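Local coordinates for endoglycosidase (Bacteroides thetaiotaomicron, PDB 6Q64), which probably cleaves complex N-glycans as an endoglycosidase of glycoside hydrolase family 18, hydrolysing O-glycosyl bonds, at residues 85-89 with 336-340; 118-122 with 180-184; 197-201 with 211-215. The protein carries 1 engineered substitution. One frame throughout, in Å; residues are numbered along the deposited sequence.

Contact 1 (85-89 with 336-340); sequences NNAQN and EYDYP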
loop_
_atom_site.group_PDB
_atom_site.type_symbol
_atom_site.label_atom_id
_atom_site.label_comp_id
_atom_site.label_asym_id
_atom_site.label_seq_id
_atom_site.Cartn_x
_atom_site.Cartn_y
_atom_site.Cartn_z
ATOM N N ASN A 85 -18.440 17.553 -1.659
ATOM C CA ASN A 85 -18.325 18.498 -2.798
ATOM C C ASN A 85 -17.208 17.928 -3.670
ATOM O O ASN A 85 -17.555 17.547 -4.794
ATOM C CB ASN A 85 -18.154 19.974 -2.388
ATOM C CG ASN A 85 -19.432 20.674 -1.933
ATOM O OD1 ASN A 85 -19.871 21.644 -2.553
ATOM N ND2 ASN A 85 -20.037 20.232 -0.840
ATOM N N ASN A 86 -15.974 17.764 -3.152
ATOM C CA ASN A 86 -14.835 17.236 -3.972
ATOM C C ASN A 86 -14.596 15.714 -3.783
ATOM O O ASN A 86 -14.115 15.285 -2.721
ATOM C CB ASN A 86 -13.535 18.027 -3.780
ATOM C CG ASN A 86 -12.550 17.749 -4.909
ATOM O OD1 ASN A 86 -12.849 16.995 -5.837
ATOM N ND2 ASN A 86 -11.367 18.341 -4.847
ATOM N N ALA A 87 -14.852 14.933 -4.837
ATOM C CA ALA A 87 -14.651 13.462 -4.927
ATOM C C ALA A 87 -13.210 13.080 -4.552
ATOM O O ALA A 87 -13.044 12.042 -3.906
ATOM C CB ALA A 87 -15.000 12.935 -6.313
ATOM N N GLN A 88 -12.232 13.908 -4.922
ATOM C CA GLN A 88 -10.776 13.740 -4.640
ATOM C C GLN A 88 -10.467 13.477 -3.151
ATOM O O GLN A 88 -9.332 13.022 -2.870
ATOM C CB GLN A 88 -10.055 14.991 -5.154
ATOM C CG GLN A 88 -8.555 15.036 -4.890
ATOM C CD GLN A 88 -7.950 16.269 -5.515
ATOM O OE1 GLN A 88 -8.411 17.390 -5.263
ATOM N NE2 GLN A 88 -6.952 16.071 -6.370
ATOM N N ASN A 89 -11.378 13.753 -2.210
ATOM C CA ASN A 89 -11.068 13.697 -0.748
ATOM C C ASN A 89 -11.727 12.449 -0.111
ATOM O O ASN A 89 -11.766 12.318 1.149
ATOM C CB ASN A 89 -11.479 15.004 -0.045
ATOM C CG ASN A 89 -10.875 16.256 -0.655
ATOM O OD1 ASN A 89 -11.553 16.969 -1.383
ATOM N ND2 ASN A 89 -9.628 16.570 -0.330
ATOM N N GLU A 336 -3.945 10.921 -5.722
ATOM C CA GLU A 336 -4.995 11.914 -5.923
ATOM C C GLU A 336 -4.594 13.026 -6.906
ATOM O O GLU A 336 -5.502 13.670 -7.417
ATOM C CB GLU A 336 -5.445 12.517 -4.590
ATOM C CG GLU A 336 -4.426 13.428 -3.935
ATOM C CD GLU A 336 -3.447 12.767 -2.973
ATOM O OE1 GLU A 336 -2.820 13.507 -2.142
ATOM O OE2 GLU A 336 -3.298 11.521 -3.056
ATOM N N TYR A 337 -3.312 13.217 -7.219
ATOM C CA TYR A 337 -2.841 14.222 -8.215
ATOM C C TYR A 337 -3.235 13.799 -9.639
ATOM O O TYR A 337 -2.970 14.580 -10.562
ATOM C CB TYR A 337 -1.327 14.435 -8.118
ATOM C CG TYR A 337 -0.876 15.245 -6.924
ATOM C CD1 TYR A 337 -1.302 14.924 -5.647
ATOM C CD2 TYR A 337 -0.020 16.332 -7.061
ATOM C CE1 TYR A 337 -0.874 15.626 -4.535
ATOM C CE2 TYR A 337 0.405 17.064 -5.963
ATOM C CZ TYR A 337 -0.020 16.699 -4.695
ATOM O OH TYR A 337 0.376 17.374 -3.579
ATOM N N ASP A 338 -3.827 12.612 -9.794
ATOM C CA ASP A 338 -4.300 12.021 -11.077
ATOM C C ASP A 338 -5.753 12.458 -11.310
ATOM O O ASP A 338 -6.270 12.301 -12.454
ATOM C CB ASP A 338 -4.219 10.490 -10.989
ATOM C CG ASP A 338 -4.289 9.678 -12.276
ATOM O OD1 ASP A 338 -4.224 10.267 -13.403
ATOM O OD2 ASP A 338 -4.372 8.443 -12.129
ATOM N N TYR A 339 -6.405 12.909 -10.239
ATOM C CA TYR A 339 -7.802 13.393 -10.265
ATOM C C TYR A 339 -7.930 14.592 -11.205
ATOM O O TYR A 339 -8.788 14.582 -12.071
ATOM C CB TYR A 339 -8.320 13.671 -8.856
ATOM C CG TYR A 339 -9.790 13.955 -8.861
ATOM C CD1 TYR A 339 -10.262 15.246 -9.095
ATOM C CD2 TYR A 339 -10.710 12.926 -8.724
ATOM C CE1 TYR A 339 -11.622 15.514 -9.144
ATOM C CE2 TYR A 339 -12.075 13.179 -8.773
ATOM C CZ TYR A 339 -12.529 14.477 -8.984
ATOM O OH TYR A 339 -13.867 14.720 -9.039
ATOM N N PRO A 340 -7.146 15.681 -11.095
ATOM C CA PRO A 340 -7.330 16.810 -11.998
ATOM C C PRO A 340 -7.159 16.415 -13.468
ATOM O O PRO A 340 -7.313 17.252 -14.301
ATOM C CB PRO A 340 -6.267 17.851 -11.607
ATOM C CG PRO A 340 -5.772 17.430 -10.227
ATOM C CD PRO A 340 -6.196 15.986 -10.019
#

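Contact 2 (118-122 with 180-184); sequences LKFFQ and YNLDG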
loop_
_atom_site.group_PDB
_atom_site.type_symbol
_atom_site.label_atom_id
_atom_site.label_comp_id
_atom_site.label_asym_id
_atom_site.label_seq_id
_atom_site.Cartn_x
_atom_site.Cartn_y
_atom_site.Cartn_z
ATOM N N LEU A 118 -14.719 5.480 4.958
ATOM C CA LEU A 118 -14.041 4.194 5.217
ATOM C C LEU A 118 -15.071 3.064 5.339
ATOM O O LEU A 118 -14.832 2.003 4.736
ATOM C CB LEU A 118 -13.214 4.340 6.494
ATOM C CG LEU A 118 -12.454 3.083 6.909
ATOM C CD1 LEU A 118 -11.411 2.742 5.862
ATOM C CD2 LEU A 118 -11.815 3.246 8.277
ATOM N N LYS A 119 -16.163 3.248 6.086
ATOM C CA LYS A 119 -17.132 2.139 6.329
ATOM C C LYS A 119 -17.673 1.680 4.964
ATOM O O LYS A 119 -17.801 0.447 4.751
ATOM C CB LYS A 119 -18.225 2.535 7.331
ATOM C CG LYS A 119 -19.324 1.491 7.562
ATOM C CD LYS A 119 -19.937 1.468 8.958
ATOM C CE LYS A 119 -18.943 0.956 9.998
ATOM N NZ LYS A 119 -19.348 1.281 11.392
ATOM N N PHE A 120 -17.929 2.630 4.057
ATOM C CA PHE A 120 -18.553 2.387 2.730
ATOM C C PHE A 120 -17.513 1.697 1.842
ATOM O O PHE A 120 -17.760 0.600 1.282
ATOM C CB PHE A 120 -19.068 3.700 2.123
ATOM C CG PHE A 120 -19.806 3.489 0.837
ATOM C CD1 PHE A 120 -19.127 3.383 -0.354
ATOM C CD2 PHE A 120 -21.169 3.293 0.829
ATOM C CE1 PHE A 120 -19.806 3.126 -1.531
ATOM C CE2 PHE A 120 -21.849 3.044 -0.353
ATOM C CZ PHE A 120 -21.164 2.960 -1.531
ATOM N N PHE A 121 -16.347 2.330 1.746
ATOM C CA PHE A 121 -15.132 1.795 1.083
ATOM C C PHE A 121 -14.877 0.334 1.474
ATOM O O PHE A 121 -14.552 -0.454 0.598
ATOM C CB PHE A 121 -13.913 2.625 1.460
ATOM C CG PHE A 121 -12.681 2.281 0.668
ATOM C CD1 PHE A 121 -12.667 2.384 -0.703
ATOM C CD2 PHE A 121 -11.520 1.861 1.288
ATOM C CE1 PHE A 121 -11.518 2.112 -1.427
ATOM C CE2 PHE A 121 -10.384 1.582 0.559
ATOM C CZ PHE A 121 -10.381 1.718 -0.798
ATOM N N GLN A 122 -14.995 -0.006 2.753
ATOM C CA GLN A 122 -14.718 -1.374 3.246
ATOM C C GLN A 122 -15.861 -2.316 2.891
ATOM O O GLN A 122 -15.556 -3.319 2.314
ATOM C CB GLN A 122 -14.473 -1.383 4.749
ATOM C CG GLN A 122 -13.162 -0.739 5.165
ATOM C CD GLN A 122 -13.162 -0.512 6.651
ATOM O OE1 GLN A 122 -14.208 -0.525 7.315
ATOM N NE2 GLN A 122 -11.969 -0.309 7.185
ATOM N N TYR A 180 -9.784 2.605 14.899
ATOM C CA TYR A 180 -10.417 3.336 13.776
ATOM C C TYR A 180 -10.885 2.314 12.730
ATOM O O TYR A 180 -11.255 2.717 11.634
ATOM C CB TYR A 180 -9.452 4.434 13.314
ATOM C CG TYR A 180 -9.363 5.613 14.263
ATOM C CD1 TYR A 180 -10.468 6.443 14.485
ATOM C CD2 TYR A 180 -8.180 5.919 14.928
ATOM C CE1 TYR A 180 -10.403 7.540 15.332
ATOM C CE2 TYR A 180 -8.103 7.010 15.785
ATOM C CZ TYR A 180 -9.215 7.823 15.988
ATOM O OH TYR A 180 -9.145 8.884 16.850
ATOM N N ASN A 181 -10.916 1.031 13.120
ATOM C CA ASN A 181 -11.210 -0.190 12.307
ATOM C C ASN A 181 -10.502 -0.168 10.931
ATOM O O ASN A 181 -11.052 -0.756 9.970
ATOM C CB ASN A 181 -12.720 -0.448 12.234
ATOM C CG ASN A 181 -13.074 -1.638 11.363
ATOM O OD1 ASN A 181 -12.604 -2.747 11.579
ATOM N ND2 ASN A 181 -13.858 -1.409 10.325
ATOM N N LEU A 182 -9.286 0.375 10.831
ATOM C CA LEU A 182 -8.490 0.331 9.573
ATOM C C LEU A 182 -8.056 -1.120 9.262
ATOM O O LEU A 182 -8.225 -2.004 10.133
ATOM C CB LEU A 182 -7.309 1.292 9.728
ATOM C CG LEU A 182 -7.687 2.778 9.716
ATOM C CD1 LEU A 182 -6.656 3.647 10.431
ATOM C CD2 LEU A 182 -7.877 3.278 8.291
ATOM N N ASP A 183 -7.562 -1.399 8.053
ATOM C CA ASP A 183 -7.384 -2.803 7.585
ATOM C C ASP A 183 -5.913 -3.218 7.657
ATOM O O ASP A 183 -5.624 -4.333 7.241
ATOM C CB ASP A 183 -7.941 -3.036 6.179
ATOM C CG ASP A 183 -9.256 -2.315 5.948
ATOM O OD1 ASP A 183 -9.202 -1.102 5.601
ATOM O OD2 ASP A 183 -10.323 -2.952 6.156
ATOM N N GLY A 184 -5.027 -2.384 8.187
ATOM C CA GLY A 184 -3.712 -2.881 8.622
ATOM C C GLY A 184 -2.631 -1.824 8.576
ATOM O O GLY A 184 -2.917 -0.652 8.854
#

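Contact 3 (197-201 with 211-215); sequences GTLAN and NKMQV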
loop_
_atom_site.group_PDB
_atom_site.type_symbol
_atom_site.label_atom_id
_atom_site.label_comp_id
_atom_site.label_asym_id
_atom_site.label_seq_id
_atom_site.Cartn_x
_atom_site.Cartn_y
_atom_site.Cartn_z
ATOM N N GLY A 197 17.955 3.578 12.018
ATOM C CA GLY A 197 17.728 3.944 13.432
ATOM C C GLY A 197 17.877 2.776 14.390
ATOM O O GLY A 197 18.657 1.860 14.088
ATOM N N THR A 198 17.130 2.801 15.495
ATOM C CA THR A 198 17.224 1.820 16.605
ATOM C C THR A 198 16.331 0.608 16.305
ATOM O O THR A 198 16.141 -0.232 17.213
ATOM C CB THR A 198 16.886 2.481 17.951
ATOM O OG1 THR A 198 15.480 2.723 18.027
ATOM C CG2 THR A 198 17.638 3.776 18.172
ATOM N N LEU A 199 15.779 0.549 15.101
ATOM C CA LEU A 199 15.053 -0.623 14.533
ATOM C C LEU A 199 15.601 -0.890 13.129
ATOM O O LEU A 199 15.916 -2.038 12.818
ATOM C CB LEU A 199 13.548 -0.335 14.443
ATOM C CG LEU A 199 12.733 -0.424 15.730
ATOM C CD1 LEU A 199 11.305 0.014 15.456
ATOM C CD2 LEU A 199 12.731 -1.819 16.325
ATOM N N ALA A 200 15.616 0.122 12.272
ATOM C CA ALA A 200 15.949 -0.040 10.844
ATOM C C ALA A 200 17.466 -0.032 10.726
ATOM O O ALA A 200 18.088 0.891 11.327
ATOM C CB ALA A 200 15.298 1.043 10.006
ATOM N N ASN A 201 17.997 -1.033 10.010
ATOM C CA ASN A 201 19.437 -1.217 9.664
ATOM C C ASN A 201 19.522 -2.001 8.348
ATOM O O ASN A 201 18.453 -2.503 7.849
ATOM C CB ASN A 201 20.199 -1.975 10.748
ATOM C CG ASN A 201 19.657 -3.380 10.931
ATOM O OD1 ASN A 201 18.950 -3.916 10.070
ATOM N ND2 ASN A 201 19.942 -3.985 12.066
ATOM N N ASN A 211 16.961 -9.167 14.657
ATOM C CA ASN A 211 15.937 -9.922 15.420
ATOM C C ASN A 211 14.897 -8.943 15.957
ATOM O O ASN A 211 13.838 -9.436 16.414
ATOM C CB ASN A 211 16.502 -10.695 16.609
ATOM C CG ASN A 211 15.484 -11.602 17.286
ATOM O OD1 ASN A 211 14.710 -12.316 16.596
ATOM N ND2 ASN A 211 15.519 -11.630 18.643
ATOM N N LYS A 212 15.205 -7.635 15.986
ATOM C CA LYS A 212 14.315 -6.628 16.645
ATOM C C LYS A 212 13.214 -6.322 15.641
ATOM O O LYS A 212 12.026 -6.517 15.935
ATOM C CB LYS A 212 15.055 -5.407 17.224
ATOM C CG LYS A 212 16.086 -4.741 16.329
ATOM C CD LYS A 212 17.135 -3.910 17.049
ATOM C CE LYS A 212 18.254 -3.577 16.080
ATOM N NZ LYS A 212 18.971 -2.362 16.505
HETATM N N MSE A 213 13.641 -6.023 14.413
HETATM C CA MSE A 213 12.698 -5.930 13.313
HETATM C C MSE A 213 11.924 -7.240 13.112
HETATM O O MSE A 213 10.849 -7.230 12.546
HETATM C CB MSE A 213 13.415 -5.457 12.044
HETATM C CG MSE A 213 12.510 -4.643 11.111
HETATM SE SE MSE A 213 11.539 -3.114 11.944
HETATM C CE MSE A 213 13.294 -2.324 12.098
ATOM N N GLN A 214 12.432 -8.371 13.593
ATOM C CA GLN A 214 11.775 -9.647 13.381
ATOM C C GLN A 214 10.601 -9.787 14.354
ATOM O O GLN A 214 9.521 -10.246 13.926
ATOM C CB GLN A 214 12.780 -10.792 13.544
ATOM C CG GLN A 214 12.158 -12.181 13.666
ATOM C CD GLN A 214 11.637 -12.722 12.340
ATOM O OE1 GLN A 214 12.145 -12.397 11.259
ATOM N NE2 GLN A 214 10.625 -13.564 12.435
ATOM N N VAL A 215 10.783 -9.454 15.626
ATOM C CA VAL A 215 9.684 -9.676 16.620
ATOM C C VAL A 215 8.703 -8.491 16.510
ATOM O O VAL A 215 7.517 -8.626 16.915
ATOM C CB VAL A 215 10.203 -9.977 18.046
ATOM C CG1 VAL A 215 11.010 -8.834 18.626
ATOM C CG2 VAL A 215 9.078 -10.395 18.992
#

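Contact 1 (85-89 with 336-340)
Asn86, Ala87 and Gln88 meet Glu336 and Tyr339 where two loops of a TIM barrel come together: one follows strand 72-76, the other follows the neighbouring strand 329-333, so the contact joins the loops that follow the first and last strands of the barrel. Residues 86-88 gather round the Tyr339 ring, but only Gln88 lies over a face. Its CB sits 4.0 Å from the Tyr339 ring centroid and 17° off the normal, a CH-pi contact offset toward the rim. Ala87 CB meets the phenol end, 3.4 Å from Tyr339 OH, and Asn86 OD1 approaches obliquely, 3.8 Å from Tyr339 CE1, the amide plane turned steeply from the ring. Asn86 is held in this place by an Asx turn, its OD1 accepting the Gln88 backbone N at 3.3 Å; a weak bond from Asn86 ND2 to Gln88 OE1 also steadies the glutamine amide. With CG anti to the backbone N (chi1 177°) and the chain extended beyond it, Gln88 runs past the ring to the 3-10 turn 336-338. Its NE2 donates to Glu336 O at 3.0 Å, with that oxygen in the plane of the glutamine amide, although the donor stands above the carbonyl plane. The same oxygen accepts Tyr339 N from the opposite face, so two donors grip one carbonyl. The glutamate side chain leads away from the contact, and its OE2 takes the backbone N of Gly78, just after strand 72-76, adding a second tie between the same loops. Gln88 crosses it at about a right angle, CG lying 4.0 Å from Glu336 CB. Tyr339 CB and Pro340 CD also approach Gln88 NE2, each at 3.7 Å.

Contact 2 (118-122 with 180-184)
Gln122 reaches from the last turn of helix 112-123 to Asn181 and Asp183, and its side chain can be followed outward. CB leaves the helix toward residues 180-184, and chi1 of -70° sets CG beside the backbone N and anti to the carbonyl carbon. From there the chain runs extended. CG comes alongside the Asp183 carboxylate, 3.7 Å from its OD2, and CD comes within 3.8 Å of both Asp183 OD2 and Asn181 ND2. At the tip, OE1 turns to the side of Asn181 ND2, but the angle is too poor for a hydrogen bond. NE2 does the binding: it donates to Asn181 O at 3.0 Å, with an N-H...O angle of 148° and the donor tilted 30° from the carbonyl plane, and makes a weak bond of 3.3 Å to Asp183 OD1. The carboxylate stands nearly perpendicular to the glutamine amide, and its firmer partner is the backbone N of Ala129 at the start of strand 128-135. Asn181 OD1 and Leu182 O are both hydrogen-bonded to Arg229 NH1. One helical turn before Gln122, Leu118 CD2 packs on Leu182 CD2 at 3.9 Å and also lies against Tyr180 O at 3.4 Å, the two leucines crossing at about a right angle, both also touching Ala129. Asn181, with positive phi, is the C-prime residue of the Schellman motif that ends helix 162-179, and the carbonyl of this residue is the one that Gln122 NE2 binds. The chain then enters strand 184-189. This is a helix-to-strand turn of a TIM barrel packed against the helix of a preceding beta-alpha unit, and Asp183 and Gly184 begin the DGxDxDxE signature of family 18, whose closing glutamate is an engineered glutamine here.

Contact 3 (197-201 with 211-215)
Ala200 O is gripped twice, by the backbone N of Gly197 at 2.8 Å and by the hydroxyl of Ser196, and these bonds close the tight loop that brings Leu199 against Met213 and Thr198 against Lys212. The loop follows strand 184-189 of the TIM barrel and packs on helix 211-224, which comes next in the same beta-alpha unit. No hydrogen bond passes directly between the two segments. Asn210 bridges them instead: its ND2 donates to Leu199 O while its OD1 accepts the backbone N of Met213 and, weakly, that of Lys212. Met213, a selenomethionine, bends at chi2 (52°), and the end of its chain heads for Leu199. The terminal methyl is modelled too close to Leu199 for its exact position to be trusted. Both residues also rest on Ile135 of strand 128-135, which places them against the inner layer of the fold. Lys212 lies along the outer side of the contact. Its CB is 4.4 Å from Leu199 CD2, and the extended chain carries CD to 3.8 Å from Thr198 O. NZ remains 3.6 Å from Thr198 O, a long approach rather than a bond. The Thr198 hydroxyl is engaged by the backbone N of Leu138. The chemistry is therefore split: the buried Leu199 and Met213 side chains form the apolar part, a lysine aliphatic chain covers the outer side, and the backbone of Leu199, Ala200 and Met213 finds partners in Gln136 and Asn210, consistent with Asn210 helping to set the loop against helix 211-224.

Contact 1 is a surface contact, whereas contacts 2 and 3 are partly buried, and contact 2 lies nearest the centre of the chain. Contacts 2 and 3 bracket the same strand, 184-189, one before it and the other after. Contact 1 joins loops after the first and last barrel strands and spans a sequence interval that includes both others; the centres of contacts 1 and 3 are about 37 Å apart. In contacts 1 and 2 a glutamine NE2 reaches a backbone carbonyl, with CB over an aromatic face in contact 1 and NE2 also bonded weakly to a carboxylate in contact 2. Contact 3 has no hydrogen bond across it; apolar side chains and a lysine chain meet there.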